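PDB 3ZH5: protein E from Haemophilus influenzae, which acts as a multifunctional adhesin, binding host epithelial cells and the host proteins vitronectin, laminin and plasminogen, and contributing to serum resistance and immune evasion. Local coordinates for residues L73-F87 with R97-L110. Numbering follows the deposited sequence.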
loop_
_atom_site.group_PDB
_atom_site.type_symbol
_atom_site.label_atom_id
_atom_site.label_comp_id
_atom_site.label_asym_id
_atom_site.label_seq_id
_atom_site.Cartn_x
_atom_site.Cartn_y
_atom_site.Cartn_z
ATOM N N LEU A 73 10.322 3.236 -1.503
ATOM C CA LEU A 73 11.097 3.225 -0.276
ATOM C C LEU A 73 12.594 3.283 -0.515
ATOM O O LEU A 73 13.146 2.484 -1.271
ATOM C CB LEU A 73 10.724 1.971 0.559
ATOM C CG LEU A 73 11.581 1.668 1.782
ATOM C CD1 LEU A 73 11.245 2.701 2.848
ATOM C CD2 LEU A 73 11.290 0.223 2.288
ATOM N N ASN A 74 13.269 4.183 0.191
ATOM C CA ASN A 74 14.712 4.147 0.303
ATOM C C ASN A 74 15.176 3.503 1.633
ATOM O O ASN A 74 15.015 4.086 2.697
ATOM C CB ASN A 74 15.270 5.554 0.168
ATOM C CG ASN A 74 16.771 5.567 0.057
ATOM O OD1 ASN A 74 17.421 4.521 0.140
ATOM N ND2 ASN A 74 17.331 6.733 -0.185
ATOM N N CYS A 75 15.754 2.312 1.555
ATOM C CA CYS A 75 16.132 1.536 2.741
ATOM C C CYS A 75 17.302 2.148 3.489
ATOM O O CYS A 75 17.545 1.798 4.642
ATOM C CB CYS A 75 16.461 0.069 2.379
ATOM S SG CYS A 75 15.016 -0.826 1.869
ATOM N N ALA A 76 18.037 3.051 2.855
ATOM C CA ALA A 76 19.210 3.650 3.505
ATOM C C ALA A 76 18.817 4.765 4.516
ATOM O O ALA A 76 19.524 5.016 5.490
ATOM C CB ALA A 76 20.161 4.204 2.460
ATOM N N ASN A 77 17.711 5.447 4.270
ATOM C CA ASN A 77 17.291 6.545 5.157
ATOM C C ASN A 77 15.827 6.457 5.532
ATOM O O ASN A 77 15.301 7.347 6.200
ATOM C CB ASN A 77 17.616 7.901 4.526
ATOM C CG ASN A 77 17.003 8.079 3.134
ATOM O OD1 ASN A 77 16.092 7.347 2.728
ATOM N ND2 ASN A 77 17.490 9.082 2.409
ATOM N N TYR A 78 15.169 5.375 5.120
ATOM C CA TYR A 78 13.750 5.171 5.395
ATOM C C TYR A 78 12.877 6.358 4.942
ATOM O O TYR A 78 11.878 6.700 5.583
ATOM C CB TYR A 78 13.536 4.855 6.888
ATOM C CG TYR A 78 13.671 3.382 7.275
ATOM C CD1 TYR A 78 14.660 2.584 6.742
ATOM C CD2 TYR A 78 12.802 2.807 8.214
ATOM C CE1 TYR A 78 14.774 1.240 7.087
ATOM C CE2 TYR A 78 12.905 1.477 8.573
ATOM C CZ TYR A 78 13.905 0.697 8.007
ATOM O OH TYR A 78 14.029 -0.625 8.336
ATOM N N HIS A 79 13.222 6.951 3.793
ATOM C CA HIS A 79 12.281 7.832 3.107
ATOM C C HIS A 79 11.318 6.991 2.314
ATOM O O HIS A 79 11.727 6.038 1.620
ATOM C CB HIS A 79 13.000 8.783 2.135
ATOM C CG HIS A 79 13.794 9.859 2.810
ATOM N ND1 HIS A 79 14.492 10.833 2.107
ATOM C CD2 HIS A 79 14.032 10.099 4.120
ATOM C CE1 HIS A 79 15.137 11.604 2.960
ATOM N NE2 HIS A 79 14.870 11.182 4.192
ATOM N N LEU A 80 10.051 7.366 2.385
ATOM C CA LEU A 80 8.961 6.649 1.743
ATOM C C LEU A 80 8.178 7.678 0.966
ATOM O O LEU A 80 7.647 8.624 1.559
ATOM C CB LEU A 80 7.994 6.045 2.773
ATOM C CG LEU A 80 6.934 5.128 2.141
ATOM C CD1 LEU A 80 7.591 3.882 1.608
ATOM C CD2 LEU A 80 5.913 4.669 3.114
ATOM N N THR A 81 8.130 7.522 -0.355
ATOM C CA THR A 81 7.350 8.413 -1.218
ATOM C C THR A 81 6.031 7.779 -1.623
ATOM O O THR A 81 5.974 6.601 -2.047
ATOM C CB THR A 81 8.187 8.723 -2.464
ATOM O OG1 THR A 81 9.470 9.220 -2.042
ATOM C CG2 THR A 81 7.477 9.677 -3.404
ATOM N N GLN A 82 4.961 8.538 -1.453
ATOM C CA GLN A 82 3.633 8.193 -1.964
ATOM C C GLN A 82 3.559 8.745 -3.368
ATOM O O GLN A 82 3.682 9.969 -3.560
ATOM C CB GLN A 82 2.535 8.794 -1.089
ATOM C CG GLN A 82 1.110 8.833 -1.676
ATOM C CD GLN A 82 0.476 7.518 -2.032
ATOM O OE1 GLN A 82 0.776 6.465 -1.454
ATOM N NE2 GLN A 82 -0.462 7.575 -2.970
ATOM N N VAL A 83 3.331 7.857 -4.338
ATOM C CA VAL A 83 3.356 8.242 -5.759
ATOM C C VAL A 83 1.967 8.352 -6.358
ATOM O O VAL A 83 1.677 9.280 -7.128
ATOM C CB VAL A 83 4.176 7.216 -6.579
ATOM C CG1 VAL A 83 4.028 7.450 -8.078
ATOM C CG2 VAL A 83 5.618 7.303 -6.131
ATOM N N ARG A 84 1.114 7.391 -6.068
ATOM C CA ARG A 84 -0.242 7.453 -6.612
ATOM C C ARG A 84 -1.189 6.515 -5.903
ATOM O O ARG A 84 -0.774 5.583 -5.164
ATOM C CB ARG A 84 -0.287 7.212 -8.111
ATOM C CG ARG A 84 -0.212 5.781 -8.529
ATOM C CD ARG A 84 -0.472 5.585 -10.010
ATOM N NE ARG A 84 -1.902 5.641 -10.349
ATOM C CZ ARG A 84 -2.470 6.534 -11.160
ATOM N NH1 ARG A 84 -1.742 7.471 -11.762
ATOM N NH2 ARG A 84 -3.782 6.483 -11.401
ATOM N N THR A 85 -2.473 6.820 -6.107
ATOM C CA THR A 85 -3.565 6.124 -5.468
ATOM C C THR A 85 -4.611 5.736 -6.476
ATOM O O THR A 85 -5.015 6.541 -7.300
ATOM C CB THR A 85 -4.244 7.014 -4.423
ATOM O OG1 THR A 85 -3.312 7.305 -3.378
ATOM C CG2 THR A 85 -5.443 6.313 -3.849
ATOM N N ASP A 86 -5.025 4.473 -6.409
ATOM C CA ASP A 86 -6.097 3.967 -7.242
ATOM C C ASP A 86 -7.122 3.293 -6.354
ATOM O O ASP A 86 -6.761 2.578 -5.406
ATOM C CB ASP A 86 -5.530 2.962 -8.254
ATOM C CG ASP A 86 -4.675 3.638 -9.331
ATOM O OD1 ASP A 86 -5.272 4.323 -10.197
ATOM O OD2 ASP A 86 -3.423 3.496 -9.301
ATOM N N PHE A 87 -8.400 3.513 -6.638
ATOM C CA PHE A 87 -9.446 2.831 -5.889
ATOM C C PHE A 87 -9.987 1.680 -6.706
ATOM O O PHE A 87 -10.082 1.778 -7.907
ATOM C CB PHE A 87 -10.581 3.788 -5.553
ATOM C CG PHE A 87 -10.147 4.976 -4.757
ATOM C CD1 PHE A 87 -9.958 4.876 -3.391
ATOM C CD2 PHE A 87 -9.952 6.195 -5.368
ATOM C CE1 PHE A 87 -9.568 5.964 -2.656
ATOM C CE2 PHE A 87 -9.560 7.287 -4.632
ATOM C CZ PHE A 87 -9.370 7.171 -3.274
ATOM N N ARG A 97 -11.613 0.209 -11.558
ATOM C CA ARG A 97 -10.689 1.167 -10.978
ATOM C C ARG A 97 -11.166 2.614 -11.103
ATOM O O ARG A 97 -11.818 2.983 -12.078
ATOM C CB ARG A 97 -9.350 1.033 -11.708
ATOM C CG ARG A 97 -8.259 1.936 -11.147
ATOM C CD ARG A 97 -7.015 1.906 -11.991
ATOM N NE ARG A 97 -7.213 2.614 -13.247
ATOM C CZ ARG A 97 -7.239 3.937 -13.364
ATOM N NH1 ARG A 97 -7.075 4.694 -12.288
ATOM N NH2 ARG A 97 -7.426 4.504 -14.561
ATOM N N ALA A 98 -10.805 3.446 -10.137
ATOM C CA ALA A 98 -11.025 4.871 -10.279
ATOM C C ALA A 98 -9.865 5.577 -9.636
ATOM O O ALA A 98 -9.098 4.978 -8.898
ATOM C CB ALA A 98 -12.322 5.293 -9.644
ATOM N N ALA A 99 -9.717 6.858 -9.936
ATOM C CA ALA A 99 -8.591 7.600 -9.415
ATOM C C ALA A 99 -8.898 9.081 -9.427
ATOM O O ALA A 99 -9.670 9.546 -10.258
ATOM C CB ALA A 99 -7.346 7.315 -10.254
ATOM N N PRO A 100 -8.274 9.830 -8.511
ATOM C CA PRO A 100 -8.355 11.300 -8.515
ATOM C C PRO A 100 -7.670 11.918 -9.729
ATOM O O PRO A 100 -6.705 11.339 -10.238
ATOM C CB PRO A 100 -7.593 11.707 -7.249
ATOM C CG PRO A 100 -6.965 10.441 -6.685
ATOM C CD PRO A 100 -7.232 9.312 -7.610
ATOM N N LYS A 101 -8.148 13.083 -10.170
ATOM C CA LYS A 101 -7.507 13.826 -11.261
ATOM C C LYS A 101 -6.075 14.184 -10.882
ATOM O O LYS A 101 -5.124 13.802 -11.567
ATOM C CB LYS A 101 -8.296 15.097 -11.591
ATOM C CG LYS A 101 -9.621 14.840 -12.308
ATOM C CD LYS A 101 -10.654 15.958 -12.080
ATOM C CE LYS A 101 -11.250 15.893 -10.669
ATOM N NZ LYS A 101 -12.470 16.740 -10.505
ATOM N N LYS A 102 -5.913 14.904 -9.776
ATOM C CA LYS A 102 -4.576 15.217 -9.284
ATOM C C LYS A 102 -4.143 14.197 -8.237
ATOM O O LYS A 102 -4.866 13.894 -7.291
ATOM C CB LYS A 102 -4.514 16.643 -8.716
ATOM C CG LYS A 102 -3.091 17.208 -8.633
ATOM C CD LYS A 102 -3.062 18.679 -9.004
ATOM C CE LYS A 102 -1.699 19.308 -8.763
ATOM N NZ LYS A 102 -1.720 20.776 -9.105
ATOM N N GLN A 103 -2.962 13.638 -8.441
ATOM C CA GLN A 103 -2.386 12.731 -7.478
ATOM C C GLN A 103 -1.563 13.569 -6.523
ATOM O O GLN A 103 -0.719 14.376 -6.940
ATOM C CB GLN A 103 -1.516 11.691 -8.191
ATOM C CG GLN A 103 -2.308 10.700 -9.041
ATOM C CD GLN A 103 -2.976 9.633 -8.208
ATOM O OE1 GLN A 103 -2.632 9.459 -7.053
ATOM N NE2 GLN A 103 -3.941 8.922 -8.791
ATOM N N LYS A 104 -1.821 13.390 -5.238
ATOM C CA LYS A 104 -1.088 14.107 -4.213
ATOM C C LYS A 104 0.077 13.275 -3.803
ATOM O O LYS A 104 -0.089 12.117 -3.440
ATOM C CB LYS A 104 -1.988 14.397 -3.015
ATOM C CG LYS A 104 -2.727 15.722 -3.133
ATOM C CD LYS A 104 -1.722 16.890 -3.148
ATOM C CE LYS A 104 -1.905 17.800 -4.361
ATOM N NZ LYS A 104 -3.078 18.724 -4.215
ATOM N N LYS A 105 1.269 13.841 -3.905
ATOM C CA LYS A 105 2.492 13.093 -3.705
ATOM C C LYS A 105 3.193 13.710 -2.496
ATOM O O LYS A 105 3.033 14.897 -2.180
ATOM C CB LYS A 105 3.440 13.105 -4.982
ATOM C CG LYS A 105 2.825 12.545 -6.252
ATOM C CD LYS A 105 3.613 13.051 -7.553
ATOM C CE LYS A 105 2.870 12.736 -8.860
ATOM N NZ LYS A 105 2.417 11.255 -8.837
ATOM N N HIS A 106 3.917 12.884 -1.754
ATOM C CA HIS A 106 4.772 13.392 -0.698
ATOM C C HIS A 106 5.751 12.312 -0.318
ATOM O O HIS A 106 5.499 11.156 -0.575
ATOM C CB HIS A 106 3.896 13.749 0.531
ATOM C CG HIS A 106 3.066 12.612 1.061
ATOM N ND1 HIS A 106 3.584 11.643 1.900
ATOM C CD2 HIS A 106 1.767 12.282 0.877
ATOM C CE1 HIS A 106 2.643 10.777 2.204
ATOM N NE2 HIS A 106 1.524 11.137 1.610
ATOM N N THR A 107 6.864 12.728 0.264
ATOM C CA THR A 107 7.836 11.842 0.857
ATOM C C THR A 107 7.897 12.077 2.374
ATOM O O THR A 107 7.914 13.249 2.837
ATOM C CB THR A 107 9.145 12.115 0.226
ATOM O OG1 THR A 107 9.006 11.755 -1.159
ATOM C CG2 THR A 107 10.296 11.360 0.884
ATOM N N LEU A 108 7.846 10.971 3.139
ATOM C CA LEU A 108 8.055 11.045 4.596
ATOM C C LEU A 108 9.390 10.449 4.979
ATOM O O LEU A 108 9.952 9.652 4.252
ATOM C CB LEU A 108 7.033 10.197 5.354
ATOM C CG LEU A 108 5.566 10.285 5.016
ATOM C CD1 LEU A 108 5.181 8.980 4.396
ATOM C CD2 LEU A 108 4.764 10.562 6.286
ATOM N N SER A 109 9.859 10.777 6.174
ATOM C CA SER A 109 10.944 10.059 6.780
ATOM C C SER A 109 10.246 9.234 7.888
ATOM O O SER A 109 9.714 9.799 8.810
ATOM C CB SER A 109 11.938 11.045 7.355
ATOM O OG SER A 109 13.057 10.394 7.899
ATOM N N LEU A 110 10.233 7.908 7.748
ATOM C CA LEU A 110 9.420 7.042 8.588
ATOM C C LEU A 110 9.911 7.077 10.003
ATOM O O LEU A 110 11.080 7.335 10.266
ATOM C CB LEU A 110 9.444 5.595 8.071
ATOM C CG LEU A 110 8.744 5.455 6.707
ATOM C CD1 LEU A 110 8.955 4.052 6.170
ATOM C CD2 LEU A 110 7.252 5.735 6.834
HETATM O O HOH W 1 13.742 7.594 8.966
HETATM O O HOH W 2 15.777 11.562 7.094
HETATM O O HOH W 3 -1.121 10.090 -4.426
#
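Gln103 turns CG away from its own carbonyl carbon (chi1 -69°) and bends at chi2 (-78°), which carries its amide to the backbone of Thr85. Gln103 OE1 accepts from Thr85 N at 2.8 Å, and Gln103 NE2 donates to Thr85 O at 3.0 Å. The amide thus stands in for a strand partner where 99-105 leaves the sheet. One face of the Arg84 guanidinium lies against Gln103 NE2, the two planes 41° apart. Arg84 also pairs with Asp86 through two nitrogens, NE to OD2 and NH2 to OD1, in a salt bridge. Arg97 NH1 reaches Asp86 OD1 at 2.8 Å, a weak bond within a salt bridge, its guanidinium perpendicular to the carboxylate. The shared carboxylate probably offsets the closeness of the two arginines. Lys105 NZ donates a hydrogen bond to Val83 O at 2.7 Å in the carbonyl plane. Thr81 OG1 and Thr107 OG1 share a 2.7 Å hydrogen bond, and Gln82 CB makes a CH-pi contact over the His106 ring. Leu110 packs on Leu80, which also touches Leu116 of helix 115-128. Strands 79-88 and 97-98 form an antiparallel beta hairpin; after irregular 99-105, strand 106-109 pairs with the same strand 79-88 at the sheet edge.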